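Local structure of putative Chlorite dismutase TA0507 (Thermoplasma acidophilum, 3DTZ) at residues H68-Y73 with G231-A236; S112-D117 with Y182-F187; P135-F140 with E199-A204; A142-K147 with G190-V195. The protein is of unproven function but probably binds heme and acts as an oxidoreductase of the chlorite dismutase type. One frame throughout, in Å; residues are numbered along the deposited sequence. Where two conformers were deposited one is given.

Contact 1 (H68-Y73 with G231-A236); sequences HIYRSY and GRLVDA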
loop_
_atom_site.group_PDB
_atom_site.type_symbol
_atom_site.label_atom_id
_atom_site.label_comp_id
_atom_site.label_asym_id
_atom_site.label_seq_id
_atom_site.Cartn_x
_atom_site.Cartn_y
_atom_site.Cartn_z
ATOM N N HIS D 68 29.344 -4.763 -0.644
ATOM C CA HIS D 68 29.303 -4.830 0.822
ATOM C C HIS D 68 27.940 -5.376 1.273
ATOM O O HIS D 68 26.930 -5.104 0.637
ATOM C CB HIS D 68 29.549 -3.451 1.440
ATOM C CG HIS D 68 30.840 -2.818 1.000
ATOM N ND1 HIS D 68 32.064 -3.410 1.219
ATOM C CD2 HIS D 68 31.098 -1.640 0.380
ATOM C CE1 HIS D 68 33.021 -2.645 0.711
ATOM N NE2 HIS D 68 32.458 -1.570 0.190
ATOM N N ILE D 69 27.944 -6.088 2.392
ATOM C CA ILE D 69 26.716 -6.646 2.971
ATOM C C ILE D 69 26.475 -5.918 4.309
ATOM O O ILE D 69 27.444 -5.636 5.018
ATOM C CB ILE D 69 26.848 -8.185 3.206
ATOM C CG1 ILE D 69 27.293 -8.880 1.909
ATOM C CG2 ILE D 69 25.474 -8.733 3.648
ATOM C CD1 ILE D 69 27.699 -10.337 2.073
ATOM N N TYR D 70 25.210 -5.641 4.649
ATOM C CA TYR D 70 24.851 -4.994 5.918
ATOM C C TYR D 70 23.707 -5.740 6.602
ATOM O O TYR D 70 22.780 -6.218 5.946
ATOM C CB TYR D 70 24.384 -3.553 5.694
ATOM C CG TYR D 70 25.447 -2.731 5.047
ATOM C CD1 TYR D 70 25.554 -2.681 3.651
ATOM C CD2 TYR D 70 26.386 -2.061 5.827
ATOM C CE1 TYR D 70 26.590 -1.951 3.038
ATOM C CE2 TYR D 70 27.424 -1.326 5.238
ATOM C CZ TYR D 70 27.506 -1.266 3.846
ATOM O OH TYR D 70 28.500 -0.541 3.260
ATOM N N ARG D 71 23.805 -5.831 7.923
ATOM C CA ARG D 71 22.682 -6.215 8.782
ATOM C C ARG D 71 21.742 -5.011 8.825
ATOM O O ARG D 71 22.187 -3.875 8.659
ATOM C CB ARG D 71 23.202 -6.498 10.195
ATOM C CG ARG D 71 24.184 -7.699 10.252
ATOM C CD ARG D 71 25.197 -7.567 11.386
ATOM N NE ARG D 71 24.572 -7.654 12.718
ATOM C CZ ARG D 71 25.239 -7.447 13.848
ATOM N NH1 ARG D 71 26.551 -7.145 13.816
ATOM N NH2 ARG D 71 24.606 -7.566 15.017
ATOM N N SER D 72 20.453 -5.258 9.030
ATOM C CA SER D 72 19.451 -4.220 8.926
ATOM C C SER D 72 18.834 -3.917 10.265
ATOM O O SER D 72 18.408 -4.836 10.969
ATOM C CB SER D 72 18.354 -4.674 7.935
ATOM O OG SER D 72 17.138 -3.918 8.056
ATOM N N TYR D 73 18.730 -2.631 10.588
ATOM C CA TYR D 73 17.980 -2.193 11.749
ATOM C C TYR D 73 16.446 -2.323 11.560
ATOM O O TYR D 73 15.717 -2.462 12.534
ATOM C CB TYR D 73 18.365 -0.754 12.127
ATOM C CG TYR D 73 19.661 -0.680 12.899
ATOM C CD1 TYR D 73 20.892 -0.653 12.240
ATOM C CD2 TYR D 73 19.659 -0.700 14.296
ATOM C CE1 TYR D 73 22.105 -0.596 12.978
ATOM C CE2 TYR D 73 20.865 -0.664 15.035
ATOM C CZ TYR D 73 22.074 -0.596 14.358
ATOM O OH TYR D 73 23.267 -0.565 15.051
ATOM N N GLY D 231 21.983 0.280 7.790
ATOM C CA GLY D 231 22.673 -0.990 7.885
ATOM C C GLY D 231 23.951 -0.938 8.713
ATOM O O GLY D 231 24.570 0.126 8.873
ATOM N N ARG D 232 24.322 -2.102 9.249
ATOM C CA ARG D 232 25.548 -2.277 10.029
ATOM C C ARG D 232 26.421 -3.239 9.215
ATOM O O ARG D 232 25.980 -4.346 8.872
ATOM C CB ARG D 232 25.212 -2.844 11.414
ATOM C CG ARG D 232 26.404 -3.541 12.155
ATOM C CD ARG D 232 27.427 -2.600 12.721
ATOM N NE ARG D 232 28.480 -3.432 13.329
ATOM C CZ ARG D 232 28.438 -3.969 14.551
ATOM N NH1 ARG D 232 27.433 -3.718 15.389
ATOM N NH2 ARG D 232 29.442 -4.741 14.954
ATOM N N LEU D 233 27.609 -2.785 8.830
ATOM C CA LEU D 233 28.511 -3.600 8.011
ATOM C C LEU D 233 28.728 -5.010 8.604
ATOM O O LEU D 233 28.988 -5.167 9.818
ATOM C CB LEU D 233 29.881 -2.888 7.857
ATOM C CG LEU D 233 30.891 -3.568 6.942
ATOM C CD1 LEU D 233 30.450 -3.435 5.465
ATOM C CD2 LEU D 233 32.244 -2.920 7.198
ATOM N N VAL D 234 28.688 -6.027 7.735
ATOM C CA VAL D 234 28.899 -7.412 8.165
ATOM C C VAL D 234 29.694 -8.200 7.104
ATOM O O VAL D 234 29.523 -8.000 5.907
ATOM C CB VAL D 234 27.538 -8.129 8.468
ATOM C CG1 VAL D 234 26.707 -8.295 7.202
ATOM C CG2 VAL D 234 27.788 -9.498 9.199
ATOM N N ASP D 235 30.599 -9.050 7.566
ATOM C CA ASP D 235 31.313 -9.929 6.637
ATOM C C ASP D 235 30.405 -11.098 6.231
ATOM O O ASP D 235 29.572 -11.569 7.017
ATOM C CB ASP D 235 32.640 -10.405 7.233
ATOM C CG ASP D 235 33.657 -9.268 7.399
ATOM O OD1 ASP D 235 33.689 -8.329 6.570
ATOM O OD2 ASP D 235 34.432 -9.311 8.369
ATOM N N ALA D 236 30.535 -11.537 4.976
ATOM C CA ALA D 236 29.720 -12.658 4.437
ATOM C C ALA D 236 29.700 -13.903 5.354
ATOM O O ALA D 236 28.652 -14.507 5.566
ATOM C CB ALA D 236 30.252 -13.056 3.040
HETATM O O HOH W 1 30.368 -7.107 3.445
HETATM O O HOH W 2 28.580 -6.974 11.841
#
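R71 and R232 face each other as an antiparallel hydrogen-bonded pair, and both of their backbone amides are spent on it. R71 N donates to R232 O, and R232 N returns the bond to R71 O, each at 2.8 Å. Beyond them V234 N reaches I69 O at 3.0 Å, and a water joins the other two backbone polar atoms of those residues: it accepts from I69 N at 2.8 Å and donates to V234 O. Such a bridging water lets two diverging strands, here at 131° to one another, keep their polar atoms satisfied.

A second water ties side chain to backbone. It lies at the edge of the R71 guanidinium, in its plane, accepts from R71 NH1 and donates to L233 O at 2.7 Å. The bend at chi3 of R71 (67°) turns that group beside R232, where R71 NH1 sits 3.7 Å above the plane of the R232 guanidinium, over its centre. V234 crosses the R71 chain almost at a right angle and packs its CB on R71 CG and CD. On the face that carries Y70 and L233, the Y70 ring presents its edge to L233 N, while Y70 CE2 meets L233 CD1 at 3.7 Å.

Two guanidinium groups lying this close, their planes 49° apart, are each met by an acid of a neighbouring subunit: its E96 forms a salt bridge with R71 NE and its D89 one with R232 NH1. The chemistry therefore implies that this strand pair presents a charged surface for subunit assembly, the two guanidiniums and the two acids forming a mixed charge cluster that probably helps hold the subunits together.

Contact 2 (S112-D117 with Y182-F187); sequences SISIYD and YTTYSF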
loop_
_atom_site.group_PDB
_atom_site.type_symbol
_atom_site.label_atom_id
_atom_site.label_comp_id
_atom_site.label_asym_id
_atom_site.label_seq_id
_atom_site.Cartn_x
_atom_site.Cartn_y
_atom_site.Cartn_z
ATOM N N SER D 112 17.149 -0.726 -6.008
ATOM C CA SER D 112 17.313 0.514 -6.776
ATOM C C SER D 112 18.444 0.279 -7.757
ATOM O O SER D 112 19.277 -0.568 -7.533
ATOM C CB SER D 112 17.646 1.707 -5.861
ATOM O OG SER D 112 18.884 1.525 -5.206
ATOM N N ILE D 113 18.430 1.011 -8.863
ATOM C CA ILE D 113 19.550 1.039 -9.810
ATOM C C ILE D 113 19.702 2.504 -10.199
ATOM O O ILE D 113 18.728 3.195 -10.536
ATOM C CB ILE D 113 19.313 0.125 -11.054
ATOM C CG1 ILE D 113 20.418 0.296 -12.105
ATOM C CG2 ILE D 113 17.956 0.439 -11.752
ATOM C CD1 ILE D 113 21.690 -0.401 -11.799
ATOM N N SER D 114 20.919 3.008 -10.094
ATOM C CA SER D 114 21.134 4.436 -10.273
ATOM C C SER D 114 22.592 4.660 -10.698
ATOM O O SER D 114 23.392 3.703 -10.749
ATOM C CB SER D 114 20.829 5.183 -8.983
ATOM O OG SER D 114 21.638 4.718 -7.924
ATOM N N ILE D 115 22.927 5.918 -10.981
ATOM C CA ILE D 115 24.240 6.255 -11.554
ATOM C C ILE D 115 24.889 7.296 -10.671
ATOM O O ILE D 115 24.275 8.310 -10.399
ATOM C CB ILE D 115 24.052 6.853 -12.975
ATOM C CG1 ILE D 115 23.455 5.809 -13.912
ATOM C CG2 ILE D 115 25.380 7.325 -13.566
ATOM C CD1 ILE D 115 22.268 6.381 -14.665
ATOM N N TYR D 116 26.133 7.090 -10.248
ATOM C CA TYR D 116 26.792 8.083 -9.386
ATOM C C TYR D 116 26.964 9.447 -10.097
ATOM O O TYR D 116 27.386 9.499 -11.252
ATOM C CB TYR D 116 28.194 7.592 -8.975
ATOM C CG TYR D 116 28.185 6.471 -7.969
ATOM C CD1 TYR D 116 27.982 6.720 -6.606
ATOM C CD2 TYR D 116 28.375 5.149 -8.392
ATOM C CE1 TYR D 116 27.968 5.636 -5.671
ATOM C CE2 TYR D 116 28.380 4.070 -7.495
ATOM C CZ TYR D 116 28.188 4.321 -6.140
ATOM O OH TYR D 116 28.185 3.257 -5.274
ATOM N N ASP D 117 26.650 10.534 -9.384
ATOM C CA ASP D 117 27.029 11.861 -9.811
ATOM C C ASP D 117 28.442 12.107 -9.250
ATOM O O ASP D 117 28.619 12.295 -8.044
ATOM C CB ASP D 117 26.033 12.892 -9.268
ATOM C CG ASP D 117 26.424 14.327 -9.610
ATOM O OD1 ASP D 117 27.442 14.545 -10.314
ATOM O OD2 ASP D 117 25.691 15.245 -9.158
ATOM N N TYR D 182 27.410 9.995 -1.239
ATOM C CA TYR D 182 27.272 9.728 -2.660
ATOM C C TYR D 182 25.853 10.059 -3.132
ATOM O O TYR D 182 24.869 9.502 -2.607
ATOM C CB TYR D 182 27.553 8.254 -2.965
ATOM C CG TYR D 182 28.820 7.690 -2.380
ATOM C CD1 TYR D 182 30.038 7.793 -3.060
ATOM C CD2 TYR D 182 28.797 7.010 -1.171
ATOM C CE1 TYR D 182 31.210 7.244 -2.525
ATOM C CE2 TYR D 182 29.965 6.460 -0.633
ATOM C CZ TYR D 182 31.157 6.588 -1.319
ATOM O OH TYR D 182 32.289 6.051 -0.763
ATOM N N THR D 183 25.766 10.949 -4.110
ATOM C CA THR D 183 24.515 11.254 -4.780
ATOM C C THR D 183 24.474 10.459 -6.076
ATOM O O THR D 183 25.451 10.443 -6.854
ATOM C CB THR D 183 24.388 12.765 -5.101
ATOM O OG1 THR D 183 24.344 13.503 -3.869
ATOM C CG2 THR D 183 23.110 13.024 -5.863
ATOM N N THR D 184 23.350 9.797 -6.310
ATOM C CA THR D 184 23.217 8.990 -7.509
ATOM C C THR D 184 21.890 9.380 -8.156
ATOM O O THR D 184 20.942 9.794 -7.445
ATOM C CB THR D 184 23.255 7.453 -7.221
ATOM O OG1 THR D 184 21.994 7.010 -6.674
ATOM C CG2 THR D 184 24.437 7.064 -6.296
ATOM N N TYR D 185 21.832 9.254 -9.474
ATOM C CA TYR D 185 20.632 9.659 -10.202
ATOM C C TYR D 185 19.958 8.506 -10.913
ATOM O O TYR D 185 20.612 7.574 -11.388
ATOM C CB TYR D 185 20.877 10.833 -11.134
ATOM C CG TYR D 185 21.899 10.643 -12.220
ATOM C CD1 TYR D 185 23.270 10.909 -11.986
ATOM C CD2 TYR D 185 21.514 10.249 -13.508
ATOM C CE1 TYR D 185 24.228 10.751 -13.013
ATOM C CE2 TYR D 185 22.475 10.092 -14.543
ATOM C CZ TYR D 185 23.812 10.353 -14.292
ATOM O OH TYR D 185 24.737 10.194 -15.327
ATOM N N SER D 186 18.641 8.584 -10.975
ATOM C CA SER D 186 17.854 7.499 -11.565
ATOM C C SER D 186 16.662 8.041 -12.376
ATOM O O SER D 186 15.714 7.303 -12.613
ATOM C CB SER D 186 17.415 6.494 -10.482
ATOM O OG SER D 186 16.731 7.141 -9.441
ATOM N N PHE D 187 16.724 9.302 -12.823
ATOM C CA PHE D 187 15.706 9.848 -13.766
ATOM C C PHE D 187 15.434 8.865 -14.886
ATOM O O PHE D 187 16.369 8.338 -15.490
ATOM C CB PHE D 187 16.147 11.163 -14.419
ATOM C CG PHE D 187 16.372 12.263 -13.441
ATOM C CD1 PHE D 187 15.305 13.055 -13.036
ATOM C CD2 PHE D 187 17.652 12.502 -12.919
ATOM C CE1 PHE D 187 15.488 14.093 -12.116
ATOM C CE2 PHE D 187 17.851 13.537 -11.996
ATOM C CZ PHE D 187 16.756 14.342 -11.611
HETATM O O HOH W 3 28.297 11.933 -5.248
#
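I115 and Y185 form the antiparallel hydrogen-bonded pair of this join, I115 N giving to Y185 O at 2.9 Å and Y185 N to I115 O at 2.8 Å. The side chains of the two residues stand on the same face, and the ring of Y185, with chi1 at 60°, folds back against the isoleucine. Followed outward, I115 begins with CB, which lies over the ring face, 3.8 Å from the centroid and displaced toward the rim, as a CH-pi contact. CG2, the branch anti to the backbone N, meets the phenol end, 3.4 Å from Y185 OH. CG1 has only a distant neighbour in Y185 O, yet it carries CD1 over the CE2 flank of the same face, 3.7 Å from Y185 CE2. One aliphatic chain thus spans the ring from hydroxyl to flank.

The other face holds S114, Y116, Y182 and T184. S114 OG and T184 OG1 are 2.6 Å apart, and the threonine oxygen is also bonded to V195 O on the next strand. T184 CG2 lies alongside the Y116 ring, which turns its edge toward the face of Y182 in an offset edge-to-face pair with planes at 70°. D117 N then bonds T183 O at 2.8 Å, and a water links D117 O with T183 N.

Strand 106-116 is bonded on its far flank to strand 25-33, and strand 180-185 to strand 194-200. A strand pair joining two such sets of antiparallel strands is consistent with the duplicated ferredoxin-like alpha-beta fold known for chlorite dismutases.

Contact 3 (P135-F140 with E199-A204); sequences PPLRYF and EIPDIA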
loop_
_atom_site.group_PDB
_atom_site.type_symbol
_atom_site.label_atom_id
_atom_site.label_comp_id
_atom_site.label_asym_id
_atom_site.label_seq_id
_atom_site.Cartn_x
_atom_site.Cartn_y
_atom_site.Cartn_z
ATOM N N PRO D 135 38.130 0.735 2.503
ATOM C CA PRO D 135 37.389 -0.185 3.369
ATOM C C PRO D 135 36.164 0.524 3.940
ATOM O O PRO D 135 36.278 1.687 4.350
ATOM C CB PRO D 135 38.392 -0.511 4.485
ATOM C CG PRO D 135 39.727 -0.239 3.886
ATOM C CD PRO D 135 39.515 0.938 2.962
ATOM N N PRO D 136 34.996 -0.140 3.908
ATOM C CA PRO D 136 33.780 0.544 4.273
ATOM C C PRO D 136 33.704 0.930 5.744
ATOM O O PRO D 136 34.333 0.287 6.594
ATOM C CB PRO D 136 32.663 -0.468 3.904
ATOM C CG PRO D 136 33.329 -1.780 3.961
ATOM C CD PRO D 136 34.752 -1.547 3.529
ATOM N N LEU D 137 32.930 1.978 6.022
ATOM C CA LEU D 137 32.647 2.417 7.390
ATOM C C LEU D 137 31.595 1.490 8.014
ATOM O O LEU D 137 30.991 0.670 7.314
ATOM C CB LEU D 137 32.192 3.883 7.406
ATOM C CG LEU D 137 33.191 4.857 6.773
ATOM C CD1 LEU D 137 32.786 6.278 7.089
ATOM C CD2 LEU D 137 34.647 4.599 7.260
ATOM N N ARG D 138 31.397 1.616 9.324
ATOM C CA ARG D 138 30.638 0.635 10.077
ATOM C C ARG D 138 29.137 0.655 9.730
ATOM O O ARG D 138 28.472 -0.369 9.854
ATOM C CB ARG D 138 30.811 0.882 11.578
ATOM C CG ARG D 138 29.827 0.096 12.479
ATOM C CD ARG D 138 30.116 0.318 13.963
ATOM N NE ARG D 138 31.295 -0.462 14.335
ATOM C CZ ARG D 138 31.352 -1.378 15.305
ATOM N NH1 ARG D 138 30.313 -1.637 16.100
ATOM N NH2 ARG D 138 32.498 -2.013 15.512
ATOM N N TYR D 139 28.625 1.810 9.318
ATOM C CA TYR D 139 27.199 1.954 8.997
ATOM C C TYR D 139 26.971 2.483 7.580
ATOM O O TYR D 139 27.855 3.105 6.980
ATOM C CB TYR D 139 26.486 2.898 9.979
ATOM C CG TYR D 139 26.658 2.501 11.407
ATOM C CD1 TYR D 139 25.883 1.479 11.960
ATOM C CD2 TYR D 139 27.611 3.131 12.203
ATOM C CE1 TYR D 139 26.059 1.090 13.309
ATOM C CE2 TYR D 139 27.783 2.783 13.529
ATOM C CZ TYR D 139 27.018 1.762 14.074
ATOM O OH TYR D 139 27.222 1.424 15.392
ATOM N N PHE D 140 25.765 2.245 7.082
ATOM C CA PHE D 140 25.383 2.602 5.716
ATOM C C PHE D 140 23.951 3.122 5.782
ATOM O O PHE D 140 23.104 2.529 6.478
ATOM C CB PHE D 140 25.421 1.333 4.875
ATOM C CG PHE D 140 25.072 1.515 3.418
ATOM C CD1 PHE D 140 25.858 2.303 2.573
ATOM C CD2 PHE D 140 23.989 0.859 2.886
ATOM C CE1 PHE D 140 25.542 2.461 1.206
ATOM C CE2 PHE D 140 23.691 0.987 1.516
ATOM C CZ PHE D 140 24.470 1.778 0.687
ATOM N N GLU D 199 28.127 6.359 3.790
ATOM C CA GLU D 199 28.849 5.528 4.741
ATOM C C GLU D 199 29.104 6.422 5.956
ATOM O O GLU D 199 29.630 7.537 5.831
ATOM C CB GLU D 199 30.184 5.052 4.181
ATOM C CG GLU D 199 30.057 4.136 2.986
ATOM C CD GLU D 199 31.416 3.640 2.572
ATOM O OE1 GLU D 199 32.065 2.965 3.410
ATOM O OE2 GLU D 199 31.837 3.933 1.431
ATOM N N ILE D 200 28.711 5.946 7.128
ATOM C CA ILE D 200 28.780 6.798 8.314
ATOM C C ILE D 200 29.408 6.051 9.492
ATOM O O ILE D 200 29.245 4.839 9.598
ATOM C CB ILE D 200 27.377 7.334 8.729
ATOM C CG1 ILE D 200 26.474 6.206 9.191
ATOM C CG2 ILE D 200 26.736 8.136 7.576
ATOM C CD1 ILE D 200 25.094 6.666 9.740
ATOM N N PRO D 201 30.181 6.768 10.326
ATOM C CA PRO D 201 30.727 6.138 11.548
ATOM C C PRO D 201 29.790 6.073 12.766
ATOM O O PRO D 201 30.059 5.296 13.677
ATOM C CB PRO D 201 31.945 7.000 11.870
ATOM C CG PRO D 201 31.617 8.385 11.291
ATOM C CD PRO D 201 30.714 8.128 10.091
ATOM N N ASP D 202 28.764 6.917 12.823
ATOM C CA ASP D 202 28.002 7.137 14.078
ATOM C C ASP D 202 26.572 7.495 13.742
ATOM O O ASP D 202 26.310 8.523 13.103
ATOM C CB ASP D 202 28.688 8.261 14.910
ATOM C CG ASP D 202 28.037 8.521 16.282
ATOM O OD1 ASP D 202 26.804 8.412 16.488
ATOM O OD2 ASP D 202 28.792 8.926 17.187
ATOM N N ILE D 203 25.645 6.626 14.147
ATOM C CA ILE D 203 24.227 6.779 13.800
ATOM C C ILE D 203 23.703 8.119 14.333
ATOM O O ILE D 203 23.153 8.915 13.565
ATOM C CB ILE D 203 23.361 5.591 14.331
ATOM C CG1 ILE D 203 23.755 4.271 13.641
ATOM C CG2 ILE D 203 21.874 5.827 14.062
ATOM C CD1 ILE D 203 23.194 3.027 14.351
ATOM N N ALA D 204 23.900 8.364 15.631
ATOM C CA ALA D 204 23.359 9.576 16.281
ATOM C C ALA D 204 23.917 10.866 15.663
ATOM O O ALA D 204 23.167 11.815 15.409
ATOM C CB ALA D 204 23.619 9.539 17.806
#
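Y139 and I203 meet because each side chain leaves its backbone anti to its own carbonyl carbon, Y139 with chi1 at -55° and I203 at -65°. The tyrosine ring is thereby laid beneath the isoleucine, whose CG1 stands over the ring centre, 3.9 Å from the centroid. The opposite face of the ring is covered near its rim by CG of R138, so the aromatic group is held between two aliphatic chains. The ring edge faces P201, with Y139 CE2 3.4 Å from P201 O.

E199 illustrates the reach of an extended chain. With chi2 at -176°, its chain crosses that of L137 at about a right angle and delivers OE1 to the backbone, where L137 N bonds it at 2.9 Å, almost in line with the CD-OE1 bond. The same oxygen forms a salt bridge with R180, and OE2 bonds Y182 OH, so this buried carboxylate is well supplied with donors.

Between these two contacts runs the strand pairing itself: I200 N gives to Y139 O at 3.0 Å from well above the carbonyl plane, and Y139 N to I200 O at 3.1 Å. Y139 CB packs on I200 CG1.

D202 then occupies the N-cap of helix 203-213, its OD1 bonded to A205 N. Strand 194-200 thus passes through a short turn into an N-capped helix, a strand-to-helix connection of the kind used in the ferredoxin-like alpha-beta fold of the chlorite dismutase family.

Contact 4 (A142-K147 with G190-V195); sequences AYPMSK and GDQEFV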
loop_
_atom_site.group_PDB
_atom_site.type_symbol
_atom_site.label_atom_id
_atom_site.label_comp_id
_atom_site.label_asym_id
_atom_site.label_seq_id
_atom_site.Cartn_x
_atom_site.Cartn_y
_atom_site.Cartn_z
ATOM N N ALA D 142 20.876 4.434 3.039
ATOM C CA ALA D 142 20.479 4.620 1.652
ATOM C C ALA D 142 19.017 5.041 1.632
ATOM O O ALA D 142 18.199 4.494 2.373
ATOM C CB ALA D 142 20.649 3.322 0.867
ATOM N N TYR D 143 18.678 6.003 0.797
ATOM C CA TYR D 143 17.255 6.175 0.524
ATOM C C TYR D 143 16.997 6.830 -0.814
ATOM O O TYR D 143 17.836 7.624 -1.282
ATOM C CB TYR D 143 16.570 6.970 1.637
ATOM C CG TYR D 143 17.268 8.238 1.996
ATOM C CD1 TYR D 143 18.306 8.220 2.928
ATOM C CD2 TYR D 143 16.874 9.470 1.450
ATOM C CE1 TYR D 143 18.954 9.366 3.296
ATOM C CE2 TYR D 143 17.544 10.653 1.818
ATOM C CZ TYR D 143 18.581 10.566 2.750
ATOM O OH TYR D 143 19.289 11.678 3.165
ATOM N N PRO D 144 15.815 6.538 -1.394
ATOM C CA PRO D 144 15.385 7.285 -2.562
ATOM C C PRO D 144 15.004 8.700 -2.180
ATOM O O PRO D 144 14.622 8.952 -1.032
ATOM C CB PRO D 144 14.147 6.526 -3.072
ATOM C CG PRO D 144 13.832 5.462 -2.115
ATOM C CD PRO D 144 14.813 5.548 -0.946
HETATM N N MSE D 145 15.098 9.619 -3.138
HETATM C CA MSE D 145 14.692 11.000 -2.919
HETATM C C MSE D 145 14.275 11.592 -4.281
HETATM O O MSE D 145 14.809 11.211 -5.337
HETATM C CB MSE D 145 15.835 11.804 -2.282
HETATM C CG MSE D 145 15.421 13.201 -1.942
HETATM SE SE MSE D 145 15.920 14.447 -3.363
HETATM C CE MSE D 145 17.757 14.501 -2.828
ATOM N N SER D 146 13.305 12.489 -4.253
ATOM C CA SER D 146 12.877 13.184 -5.468
ATOM C C SER D 146 12.637 14.649 -5.113
ATOM O O SER D 146 12.575 15.026 -3.923
ATOM C CB SER D 146 11.615 12.550 -6.062
ATOM O OG SER D 146 11.842 11.229 -6.523
ATOM N N LYS D 147 12.509 15.479 -6.139
ATOM C CA LYS D 147 12.184 16.896 -5.921
ATOM C C LYS D 147 10.904 17.264 -6.651
ATOM O O LYS D 147 10.526 16.577 -7.611
ATOM C CB LYS D 147 13.376 17.759 -6.338
ATOM C CG LYS D 147 14.534 17.560 -5.393
ATOM C CD LYS D 147 15.786 18.311 -5.761
ATOM C CE LYS D 147 16.862 18.008 -4.735
ATOM N NZ LYS D 147 17.835 19.135 -4.593
ATOM N N GLY D 190 13.924 4.532 -12.673
ATOM C CA GLY D 190 13.440 3.996 -11.401
ATOM C C GLY D 190 12.342 4.896 -10.863
ATOM O O GLY D 190 12.043 5.934 -11.456
ATOM N N ASP D 191 11.769 4.493 -9.731
ATOM C CA ASP D 191 10.625 5.212 -9.127
ATOM C C ASP D 191 11.029 6.465 -8.332
ATOM O O ASP D 191 10.186 7.099 -7.678
ATOM C CB ASP D 191 9.853 4.275 -8.201
ATOM C CG ASP D 191 9.114 3.175 -8.960
ATOM O OD1 ASP D 191 8.784 3.391 -10.140
ATOM O OD2 ASP D 191 8.809 2.135 -8.338
ATOM N N GLN D 192 12.311 6.807 -8.350
ATOM C CA GLN D 192 12.768 8.012 -7.647
ATOM C C GLN D 192 13.759 8.712 -8.588
ATOM O O GLN D 192 14.253 8.103 -9.555
ATOM C CB GLN D 192 13.471 7.640 -6.338
ATOM C CG GLN D 192 14.806 6.878 -6.491
ATOM C CD GLN D 192 14.661 5.404 -6.872
ATOM O OE1 GLN D 192 13.930 4.626 -6.224
ATOM N NE2 GLN D 192 15.342 5.023 -7.943
ATOM N N GLU D 193 14.018 9.993 -8.325
ATOM C CA GLU D 193 14.986 10.735 -9.121
ATOM C C GLU D 193 16.409 10.507 -8.682
ATOM O O GLU D 193 17.314 10.479 -9.519
ATOM C CB GLU D 193 14.675 12.234 -9.079
ATOM C CG GLU D 193 13.358 12.543 -9.796
ATOM C CD GLU D 193 12.816 13.962 -9.622
ATOM O OE1 GLU D 193 13.241 14.706 -8.707
ATOM O OE2 GLU D 193 11.904 14.321 -10.429
ATOM N N PHE D 194 16.589 10.386 -7.373
ATOM C CA PHE D 194 17.899 10.172 -6.757
ATOM C C PHE D 194 17.895 9.005 -5.784
ATOM O O PHE D 194 16.884 8.712 -5.149
ATOM C CB PHE D 194 18.363 11.431 -6.012
ATOM C CG PHE D 194 18.389 12.668 -6.878
ATOM C CD1 PHE D 194 19.490 12.928 -7.686
ATOM C CD2 PHE D 194 17.314 13.560 -6.891
ATOM C CE1 PHE D 194 19.530 14.053 -8.503
ATOM C CE2 PHE D 194 17.341 14.717 -7.722
ATOM C CZ PHE D 194 18.482 14.947 -8.520
ATOM N N VAL D 195 19.037 8.336 -5.665
ATOM C CA VAL D 195 19.238 7.465 -4.512
ATOM C C VAL D 195 20.482 8.015 -3.799
ATOM O O VAL D 195 21.562 8.136 -4.411
ATOM C CB VAL D 195 19.390 5.988 -4.884
ATOM C CG1 VAL D 195 19.516 5.132 -3.588
ATOM C CG2 VAL D 195 18.195 5.493 -5.743
HETATM O O HOH W 4 10.138 16.270 -10.426
#
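A classic beta bulge puts E193 and F194 together opposite the selenomethionine M145, at the end of the antiparallel pairing of strands 139-147 and 194-200. M145 N donates to F194 O, and F194 N donates to M145 O at 2.8 Å, nearly along the C=O axis. E193 N makes only a weak bond to the same M145 O, and finds a better acceptor in S146 OG at 3.1 Å.

From the bulge the E193 side chain runs along the neighbouring strand. Extended beyond CG, it brings OE1 to K147 N at 2.8 Å, the donor approaching from above the carboxylate plane (41° out of it). A water donates both to E193 OE2, at 2.6 Å, and to K147 O, which completes a small ring of polar links.

Nonpolar contacts flank this site. The bent M145 chain lies beside F194, pointing the same way, with M145 SE 3.9 Å from F194 CD2 in an oblique Met-aromatic contact. Q192, with CG set between backbone N and carbonyl carbon (chi1 67°), folds toward P144 and rests CG on P144 CB at 3.5 Å.

Y152 OH also binds E193 OE1, and R214 of a neighbouring subunit forms a salt bridge with OE2. With backbone, hydroxyl, water and arginine donors around it, the carboxylate is probably stabilised as an anion, and it couples the strand end to the subunit interface.

How the contacts relate
All four contacts belong to one curled antiparallel sheet, in which distant parts of the sequence become neighbours. Contact 1 closes the longest loop of the four and encloses the other three; contact 4 is nested within contact 3, and contact 2 alternates with both. Contacts 3 and 4 share strands 139-147 and 194-200, yet their centres lie about 21 Å apart, toward either end of that strand pair. Contact 1 adjoins contact 3, centres about 11 Å apart, through strand 229-234; contact 2 adjoins contact 4, at about 8 Å between centres, through strand 180-185. Contacts 1 and 3 touch one neighbouring subunit, contacts 2 and 4 another, so the sheet links two interfaces of the five-chain assembly.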